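Local coordinates for iron-binding protein (PDB 4M7O) that probably binds iron, possibly as a chelate, outside the membrane as the solute-binding component of an uptake system, at residues N32-I41 with T122-R132; S205-N213 with R235-A243. All coordinates share one frame; numbering follows the deposited sequence.

Interaction 1 of 2, residues N32-I41 with T122-R132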
loop_
_atom_site.group_PDB
_atom_site.type_symbol
_atom_site.label_atom_id
_atom_site.label_comp_id
_atom_site.label_asym_id
_atom_site.label_seq_id
_atom_site.Cartn_x
_atom_site.Cartn_y
_atom_site.Cartn_z
ATOM N N ASN A 32 3.261 -6.177 7.355
ATOM C CA ASN A 32 4.085 -7.185 8.025
ATOM C C ASN A 32 3.250 -8.099 8.913
ATOM O O ASN A 32 3.375 -9.329 8.857
ATOM C CB ASN A 32 5.181 -6.520 8.867
ATOM C CG ASN A 32 6.344 -6.026 8.025
ATOM O OD1 ASN A 32 6.356 -6.196 6.800
ATOM N ND2 ASN A 32 7.336 -5.413 8.679
ATOM N N THR A 33 2.389 -7.501 9.725
ATOM C CA THR A 33 1.578 -8.292 10.647
ATOM C C THR A 33 0.655 -9.226 9.886
ATOM O O THR A 33 0.503 -10.388 10.260
ATOM C CB THR A 33 0.752 -7.405 11.555
ATOM O OG1 THR A 33 1.626 -6.534 12.298
ATOM C CG2 THR A 33 -0.066 -8.251 12.544
ATOM N N GLU A 34 0.053 -8.735 8.801
ATOM C CA GLU A 34 -0.876 -9.558 8.031
ATOM C C GLU A 34 -0.165 -10.766 7.434
ATOM O O GLU A 34 -0.705 -11.870 7.427
ATOM C CB GLU A 34 -1.551 -8.726 6.931
ATOM C CG GLU A 34 -2.516 -7.679 7.467
ATOM C CD GLU A 34 -3.392 -7.082 6.369
ATOM O OE1 GLU A 34 -3.801 -7.832 5.445
ATOM O OE2 GLU A 34 -3.677 -5.863 6.437
ATOM N N ILE A 35 1.050 -10.543 6.938
ATOM C CA ILE A 35 1.828 -11.586 6.293
ATOM C C ILE A 35 2.250 -12.649 7.314
ATOM O O ILE A 35 2.181 -13.849 7.034
ATOM C CB ILE A 35 3.088 -11.000 5.623
ATOM C CG1 ILE A 35 2.701 -10.074 4.459
ATOM C CG2 ILE A 35 4.016 -12.115 5.149
ATOM C CD1 ILE A 35 3.861 -9.249 3.934
ATOM N N LEU A 36 2.705 -12.204 8.483
ATOM C CA LEU A 36 3.101 -13.117 9.559
ATOM C C LEU A 36 1.962 -14.048 9.944
ATOM O O LEU A 36 2.172 -15.248 10.141
ATOM C CB LEU A 36 3.568 -12.331 10.791
ATOM C CG LEU A 36 4.957 -11.712 10.658
ATOM C CD1 LEU A 36 5.255 -10.759 11.834
ATOM C CD2 LEU A 36 5.993 -12.843 10.588
ATOM N N TYR A 37 0.756 -13.497 10.055
ATOM C CA TYR A 37 -0.412 -14.303 10.400
ATOM C C TYR A 37 -0.691 -15.303 9.284
ATOM O O TYR A 37 -1.006 -16.457 9.562
ATOM C CB TYR A 37 -1.641 -13.419 10.652
ATOM C CG TYR A 37 -1.909 -13.124 12.112
ATOM C CD1 TYR A 37 -1.263 -12.090 12.764
ATOM C CD2 TYR A 37 -2.826 -13.876 12.833
ATOM C CE1 TYR A 37 -1.525 -11.807 14.073
ATOM C CE2 TYR A 37 -3.077 -13.606 14.158
ATOM C CZ TYR A 37 -2.425 -12.571 14.772
ATOM O OH TYR A 37 -2.662 -12.293 16.094
ATOM N N ARG A 38 -0.557 -14.876 8.026
ATOM C CA ARG A 38 -0.856 -15.782 6.901
ATOM C C ARG A 38 0.215 -16.876 6.765
ATOM O O ARG A 38 -0.005 -17.901 6.127
ATOM C CB ARG A 38 -1.035 -15.010 5.584
ATOM C CG ARG A 38 -2.320 -14.167 5.508
ATOM C CD ARG A 38 -3.594 -15.032 5.551
ATOM N NE ARG A 38 -3.615 -16.018 4.478
ATOM C CZ ARG A 38 -3.931 -15.751 3.208
ATOM N NH1 ARG A 38 -4.259 -14.522 2.838
ATOM N NH2 ARG A 38 -3.921 -16.718 2.301
ATOM N N LEU A 39 1.366 -16.660 7.389
ATOM C CA LEU A 39 2.427 -17.665 7.397
ATOM C C LEU A 39 2.237 -18.670 8.530
ATOM O O LEU A 39 2.977 -19.660 8.619
ATOM C CB LEU A 39 3.814 -17.010 7.506
ATOM C CG LEU A 39 4.231 -16.163 6.295
ATOM C CD1 LEU A 39 5.675 -15.690 6.420
ATOM C CD2 LEU A 39 4.032 -16.938 5.006
ATOM N N GLY A 40 1.241 -18.425 9.384
ATOM C CA GLY A 40 0.901 -19.361 10.446
ATOM C C GLY A 40 1.622 -19.061 11.751
ATOM O O GLY A 40 1.574 -19.851 12.692
ATOM N N ILE A 41 2.284 -17.912 11.825
ATOM C CA ILE A 41 3.050 -17.596 13.026
ATOM C C ILE A 41 2.536 -16.371 13.784
ATOM O O ILE A 41 3.297 -15.709 14.485
ATOM C CB ILE A 41 4.583 -17.496 12.743
ATOM C CG1 ILE A 41 4.889 -16.451 11.670
ATOM C CG2 ILE A 41 5.144 -18.851 12.320
ATOM C CD1 ILE A 41 6.376 -16.353 11.339
ATOM N N THR A 122 8.207 -9.725 -1.074
ATOM C CA THR A 122 8.326 -9.627 0.384
ATOM C C THR A 122 7.707 -10.827 1.087
ATOM O O THR A 122 8.136 -11.188 2.188
ATOM C CB THR A 122 7.722 -8.335 0.962
ATOM O OG1 THR A 122 6.297 -8.396 0.869
ATOM C CG2 THR A 122 8.257 -7.102 0.225
ATOM N N PHE A 123 6.701 -11.441 0.468
ATOM C CA PHE A 123 6.111 -12.643 1.052
ATOM C C PHE A 123 7.209 -13.679 1.181
ATOM O O PHE A 123 7.406 -14.250 2.246
ATOM C CB PHE A 123 4.982 -13.213 0.190
ATOM C CG PHE A 123 3.758 -12.336 0.109
ATOM C CD1 PHE A 123 3.689 -11.132 0.802
ATOM C CD2 PHE A 123 2.667 -12.719 -0.665
ATOM C CE1 PHE A 123 2.559 -10.321 0.718
ATOM C CE2 PHE A 123 1.532 -11.912 -0.749
ATOM C CZ PHE A 123 1.480 -10.710 -0.054
ATOM N N LYS A 124 7.928 -13.908 0.086
ATOM C CA LYS A 124 9.018 -14.882 0.065
ATOM C C LYS A 124 10.162 -14.513 1.002
ATOM O O LYS A 124 10.745 -15.388 1.638
ATOM C CB LYS A 124 9.564 -15.048 -1.358
ATOM C CG LYS A 124 8.644 -15.805 -2.298
ATOM N N SER A 125 10.495 -13.227 1.077
ATOM C CA SER A 125 11.592 -12.772 1.931
ATOM C C SER A 125 11.283 -13.065 3.381
ATOM O O SER A 125 12.133 -13.588 4.110
ATOM C CB SER A 125 11.830 -11.273 1.758
ATOM O OG SER A 125 12.552 -11.022 0.572
ATOM N N ILE A 126 10.062 -12.734 3.796
ATOM C CA ILE A 126 9.654 -12.959 5.180
ATOM C C ILE A 126 9.528 -14.454 5.450
ATOM O O ILE A 126 9.824 -14.919 6.553
ATOM C CB ILE A 126 8.335 -12.249 5.505
ATOM C CG1 ILE A 126 8.522 -10.739 5.379
ATOM C CG2 ILE A 126 7.838 -12.630 6.924
ATOM C CD1 ILE A 126 7.221 -9.966 5.432
ATOM N N GLY A 127 9.098 -15.207 4.438
ATOM C CA GLY A 127 9.039 -16.653 4.555
ATOM C C GLY A 127 10.410 -17.247 4.801
ATOM O O GLY A 127 10.565 -18.137 5.638
ATOM N N GLN A 128 11.417 -16.763 4.081
ATOM C CA GLN A 128 12.751 -17.328 4.235
ATOM C C GLN A 128 13.379 -16.894 5.553
ATOM O O GLN A 128 14.127 -17.646 6.168
ATOM C CB GLN A 128 13.646 -16.943 3.065
ATOM C CG GLN A 128 15.051 -17.510 3.171
ATOM C CD GLN A 128 15.800 -17.429 1.861
ATOM O OE1 GLN A 128 15.360 -16.754 0.927
ATOM N NE2 GLN A 128 16.935 -18.124 1.777
ATOM N N LEU A 129 13.054 -15.681 5.989
ATOM C CA LEU A 129 13.576 -15.137 7.236
ATOM C C LEU A 129 13.099 -15.955 8.435
ATOM O O LEU A 129 13.880 -16.263 9.335
ATOM C CB LEU A 129 13.151 -13.666 7.378
ATOM C CG LEU A 129 13.377 -12.994 8.735
ATOM C CD1 LEU A 129 14.856 -12.893 9.069
ATOM C CD2 LEU A 129 12.715 -11.623 8.799
ATOM N N THR A 130 11.822 -16.328 8.418
ATOM C CA THR A 130 11.178 -17.016 9.541
ATOM C C THR A 130 11.068 -18.517 9.356
ATOM O O THR A 130 10.323 -19.169 10.089
ATOM C CB THR A 130 9.734 -16.517 9.737
ATOM O OG1 THR A 130 8.976 -16.777 8.543
ATOM C CG2 THR A 130 9.716 -15.034 10.015
ATOM N N ASP A 131 11.783 -19.056 8.373
ATOM C CA ASP A 131 11.728 -20.491 8.083
ATOM C C ASP A 131 10.284 -20.957 7.888
ATOM O O ASP A 131 9.863 -21.971 8.431
ATOM C CB ASP A 131 12.422 -21.303 9.187
ATOM C CG ASP A 131 12.757 -22.719 8.752
ATOM O OD1 ASP A 131 12.816 -22.967 7.531
ATOM O OD2 ASP A 131 12.966 -23.584 9.630
ATOM N N ARG A 132 9.523 -20.195 7.112
ATOM C CA ARG A 132 8.162 -20.572 6.766
ATOM C C ARG A 132 8.021 -20.524 5.253
ATOM O O ARG A 132 7.045 -19.986 4.736
ATOM C CB ARG A 132 7.166 -19.612 7.425
ATOM C CG ARG A 132 7.305 -19.547 8.937
ATOM C CD ARG A 132 6.859 -20.838 9.590
ATOM N NE ARG A 132 5.403 -20.960 9.557
ATOM C CZ ARG A 132 4.724 -22.042 9.923
ATOM N NH1 ARG A 132 5.358 -23.119 10.365
ATOM N NH2 ARG A 132 3.403 -22.045 9.852
#

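Interaction 2 of 2, residues S205-N213 with R235-A243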
loop_
_atom_site.group_PDB
_atom_site.type_symbol
_atom_site.label_atom_id
_atom_site.label_comp_id
_atom_site.label_asym_id
_atom_site.label_seq_id
_atom_site.Cartn_x
_atom_site.Cartn_y
_atom_site.Cartn_z
ATOM N N SER A 205 1.204 20.764 -12.918
ATOM C CA SER A 205 0.395 21.965 -12.899
ATOM C C SER A 205 -1.039 21.651 -13.338
ATOM O O SER A 205 -1.305 20.605 -13.953
ATOM C CB SER A 205 0.983 22.985 -13.855
ATOM O OG SER A 205 0.684 22.590 -15.179
ATOM N N LYS A 206 -1.964 22.557 -13.028
ATOM C CA LYS A 206 -3.346 22.382 -13.440
ATOM C C LYS A 206 -3.403 22.400 -14.957
ATOM O O LYS A 206 -4.164 21.637 -15.554
ATOM C CB LYS A 206 -4.220 23.512 -12.903
ATOM C CG LYS A 206 -4.651 23.385 -11.452
ATOM C CD LYS A 206 -5.597 24.542 -11.112
ATOM C CE LYS A 206 -4.992 25.505 -10.108
ATOM N NZ LYS A 206 -5.061 24.951 -8.720
ATOM N N GLU A 207 -2.607 23.275 -15.576
ATOM C CA GLU A 207 -2.603 23.402 -17.039
ATOM C C GLU A 207 -2.225 22.067 -17.652
ATOM O O GLU A 207 -2.827 21.629 -18.624
ATOM C CB GLU A 207 -1.606 24.472 -17.511
ATOM C CG GLU A 207 -2.048 25.910 -17.308
ATOM N N SER A 208 -1.224 21.430 -17.051
ATOM C CA SER A 208 -0.698 20.150 -17.507
ATOM C C SER A 208 -1.737 19.023 -17.460
ATOM O O SER A 208 -1.857 18.242 -18.406
ATOM C CB SER A 208 0.522 19.783 -16.660
ATOM O OG SER A 208 1.338 18.832 -17.311
ATOM N N ILE A 209 -2.475 18.934 -16.355
ATOM C CA ILE A 209 -3.545 17.947 -16.228
ATOM C C ILE A 209 -4.639 18.194 -17.278
ATOM O O ILE A 209 -5.112 17.253 -17.924
ATOM C CB ILE A 209 -4.167 17.968 -14.812
ATOM C CG1 ILE A 209 -3.083 17.754 -13.748
ATOM C CG2 ILE A 209 -5.231 16.891 -14.674
ATOM C CD1 ILE A 209 -3.518 18.154 -12.343
ATOM N N ILE A 210 -5.046 19.453 -17.441
ATOM C CA ILE A 210 -6.100 19.794 -18.400
ATOM C C ILE A 210 -5.697 19.370 -19.803
ATOM O O ILE A 210 -6.500 18.810 -20.540
ATOM C CB ILE A 210 -6.425 21.305 -18.373
ATOM C CG1 ILE A 210 -7.229 21.643 -17.117
ATOM C CG2 ILE A 210 -7.186 21.742 -19.628
ATOM C CD1 ILE A 210 -7.216 23.119 -16.765
ATOM N N LYS A 211 -4.440 19.615 -20.161
ATOM C CA LYS A 211 -3.946 19.254 -21.488
ATOM C C LYS A 211 -3.933 17.738 -21.703
ATOM O O LYS A 211 -4.255 17.272 -22.798
ATOM C CB LYS A 211 -2.555 19.842 -21.713
ATOM C CG LYS A 211 -2.086 19.807 -23.145
ATOM C CD LYS A 211 -0.705 20.415 -23.246
ATOM C CE LYS A 211 -0.360 20.776 -24.671
ATOM N NZ LYS A 211 0.571 21.942 -24.703
ATOM N N ARG A 212 -3.574 16.975 -20.665
ATOM C CA ARG A 212 -3.554 15.513 -20.758
ATOM C C ARG A 212 -4.958 14.950 -20.905
ATOM O O ARG A 212 -5.142 13.829 -21.401
ATOM C CB ARG A 212 -2.904 14.886 -19.518
ATOM C CG ARG A 212 -1.432 15.184 -19.364
ATOM C CD ARG A 212 -0.613 14.605 -20.495
ATOM N NE ARG A 212 0.772 15.061 -20.422
ATOM C CZ ARG A 212 1.772 14.354 -19.904
ATOM N NH1 ARG A 212 3.000 14.859 -19.881
ATOM N NH2 ARG A 212 1.549 13.140 -19.417
ATOM N N ASN A 213 -5.941 15.728 -20.457
ATOM C CA ASN A 213 -7.353 15.377 -20.600
ATOM C C ASN A 213 -7.716 13.939 -20.202
ATOM O O ASN A 213 -8.197 13.169 -21.032
ATOM C CB ASN A 213 -7.805 15.666 -22.043
ATOM C CG ASN A 213 -9.297 15.675 -22.189
ATOM O OD1 ASN A 213 -10.025 15.577 -21.205
ATOM N ND2 ASN A 213 -9.773 15.801 -23.429
ATOM N N ARG A 235 -11.449 24.149 -9.157
ATOM C CA ARG A 235 -10.282 24.252 -10.028
ATOM C C ARG A 235 -10.639 24.850 -11.373
ATOM O O ARG A 235 -11.475 24.302 -12.110
ATOM C CB ARG A 235 -9.654 22.883 -10.253
ATOM C CG ARG A 235 -8.683 22.510 -9.180
ATOM C CD ARG A 235 -8.148 21.114 -9.369
ATOM N NE ARG A 235 -7.751 20.549 -8.085
ATOM C CZ ARG A 235 -7.343 19.301 -7.908
ATOM N NH1 ARG A 235 -7.020 18.883 -6.697
ATOM N NH2 ARG A 235 -7.269 18.474 -8.941
ATOM N N GLY A 236 -9.986 25.963 -11.694
ATOM C CA GLY A 236 -10.212 26.643 -12.957
ATOM C C GLY A 236 -9.824 25.757 -14.119
ATOM O O GLY A 236 -8.801 25.069 -14.064
ATOM N N GLY A 237 -10.651 25.747 -15.156
ATOM C CA GLY A 237 -10.329 25.025 -16.369
ATOM C C GLY A 237 -10.658 23.544 -16.355
ATOM O O GLY A 237 -10.719 22.920 -17.415
ATOM N N PHE A 238 -10.873 22.972 -15.174
ATOM C CA PHE A 238 -11.111 21.537 -15.085
ATOM C C PHE A 238 -12.452 21.172 -15.723
ATOM O O PHE A 238 -12.653 20.025 -16.134
ATOM C CB PHE A 238 -11.016 21.044 -13.637
ATOM C CG PHE A 238 -9.656 20.466 -13.277
ATOM C CD1 PHE A 238 -8.496 21.212 -13.440
ATOM C CD2 PHE A 238 -9.544 19.176 -12.787
ATOM C CE1 PHE A 238 -7.257 20.679 -13.127
ATOM C CE2 PHE A 238 -8.303 18.637 -12.463
ATOM C CZ PHE A 238 -7.160 19.392 -12.632
ATOM N N ASP A 239 -13.346 22.157 -15.819
ATOM C CA ASP A 239 -14.647 22.010 -16.481
ATOM C C ASP A 239 -14.567 21.277 -17.805
ATOM O O ASP A 239 -15.472 20.519 -18.158
ATOM C CB ASP A 239 -15.265 23.386 -16.754
ATOM C CG ASP A 239 -16.085 23.901 -15.591
ATOM O OD1 ASP A 239 -16.218 23.168 -14.584
ATOM O OD2 ASP A 239 -16.607 25.035 -15.697
ATOM N N LYS A 240 -13.487 21.525 -18.538
ATOM C CA LYS A 240 -13.298 20.974 -19.875
ATOM C C LYS A 240 -13.074 19.460 -19.877
ATOM O O LYS A 240 -13.698 18.741 -20.657
ATOM C CB LYS A 240 -12.128 21.687 -20.562
ATOM C CG LYS A 240 -12.390 23.163 -20.846
ATOM C CD LYS A 240 -11.610 23.644 -22.058
ATOM C CE LYS A 240 -12.382 24.717 -22.818
ATOM N NZ LYS A 240 -13.771 24.286 -23.145
ATOM N N ILE A 241 -12.197 18.995 -18.983
ATOM C CA ILE A 241 -11.688 17.615 -18.936
ATOM C C ILE A 241 -12.733 16.494 -19.129
ATOM O O ILE A 241 -13.825 16.571 -18.555
ATOM C CB ILE A 241 -10.937 17.403 -17.599
ATOM C CG1 ILE A 241 -9.803 18.424 -17.453
ATOM C CG2 ILE A 241 -10.400 15.985 -17.466
ATOM C CD1 ILE A 241 -9.063 18.286 -16.113
ATOM N N ASN A 242 -12.392 15.482 -19.948
ATOM C CA ASN A 242 -13.234 14.296 -20.200
ATOM C C ASN A 242 -13.873 13.827 -18.876
ATOM O O ASN A 242 -15.091 13.773 -18.741
ATOM C CB ASN A 242 -12.387 13.118 -20.751
ATOM C CG ASN A 242 -12.086 13.191 -22.274
ATOM O OD1 ASN A 242 -12.104 14.248 -22.893
ATOM N ND2 ASN A 242 -11.776 12.033 -22.862
ATOM N N ALA A 243 -13.016 13.518 -17.900
ATOM C CA ALA A 243 -13.441 13.006 -16.588
ATOM C C ALA A 243 -14.498 13.852 -15.884
ATOM O O ALA A 243 -15.436 13.315 -15.316
ATOM C CB ALA A 243 -12.239 12.830 -15.679
#

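Interaction 1 of 2, residues N32-I41 with T122-R132
I126 meets I35, L36 and L39 at the centre of this contact. CD1 of I126 lies 3.7 Å from CD1 of I35, while CG2 of I126 is 3.8 Å from CD1 of L39 and also faces L36; the three pairs cross at about right angles. With CG1 of I35 anti to its carbonyl carbon (chi1 -66°), CD1 of I35 also reaches CE1 of F123 at 3.6 Å, approaching the ring obliquely. Ten of the twelve touching residues are buried, and strand 106-110 adds V110 against I126. Toward the helix ends, closer to solvent, the chemistry turns polar. R132, partly exposed, grips O of L39 side-on: NH2 donates at 2.7 Å and NE at 2.9 Å, the oxygen only 6° out of the guanidinium plane. I41 CG2 rests over one guanidinium face, 3.5 Å from NE of R132. The accepting carbonyl immediately precedes exposed G40, which has positive phi; bonds back into the last turn, among them I41 N to O of L36, complete a Schellman motif. Helical segments 32-38 and 122-129 cross at -61°, axes 10.5 Å apart, beside a five-stranded parallel sheet, an arrangement typical of the alpha/beta lobe of periplasmic binding proteins.

Interaction 2 of 2, residues S205-N213 with R235-A243
N213 OD1 accepts the backbone N-H of N242 at 2.7 Å, in the carbonyl plane and almost perfectly straight (178°). A weak, bent second bond runs from ND2 of N213 to OD1 of N242 at 2.9 Å, with the two amide planes 81° apart. Chi1 of -165°, which sets CG of N213 opposite its own backbone N, carries the amide across to the start of helix 242-245; ND2 of N242 turns instead to D215. Beyond these bonds, CD1 and CG1 of I241 pack on CG1 of I210. CD1 of I210 presses on the type II turn R235-F238, 3.5 Å from C of G237. Within segment 235-243, R235 and I241 sandwich the F238 ring; from segment 205-213, CD1 of I209 meets its edge in plane, 3.9 Å from CZ of F238, and K206 and I210 also touch it. Farther out, the exposed K206 side chain crosses R235 obliquely, CD of K206 4.2 Å from CG of R235, whose guanidinium forms a salt bridge with E166. The contact therefore pairs one straight, directional bond between N213, just after helix 206-212, and the first residue of helix 242-245 with less directional aliphatic-aromatic packing against the turn R235-F238.

How the interactions relate
Interactions 1 and 2 share no element and do not touch: their centres are 44 Å apart, on opposite sides of the chain's centre, and they follow one another along the chain. They lie in different parts of the fold, 32-41 with 122-132 beside the five-stranded parallel sheet and 205-213 with 235-243 in the region of the mixed sheet. The buried areas nearly match, 498 and 486 Å². Interaction 1 is the more buried, joining two helices through aliphatic branches; interaction 2 is only partly buried and sets a helix against a turn around an aromatic ring. Both use polar side chains on main-chain atoms, but a guanidinium donates in the first and an amide oxygen accepts in the second.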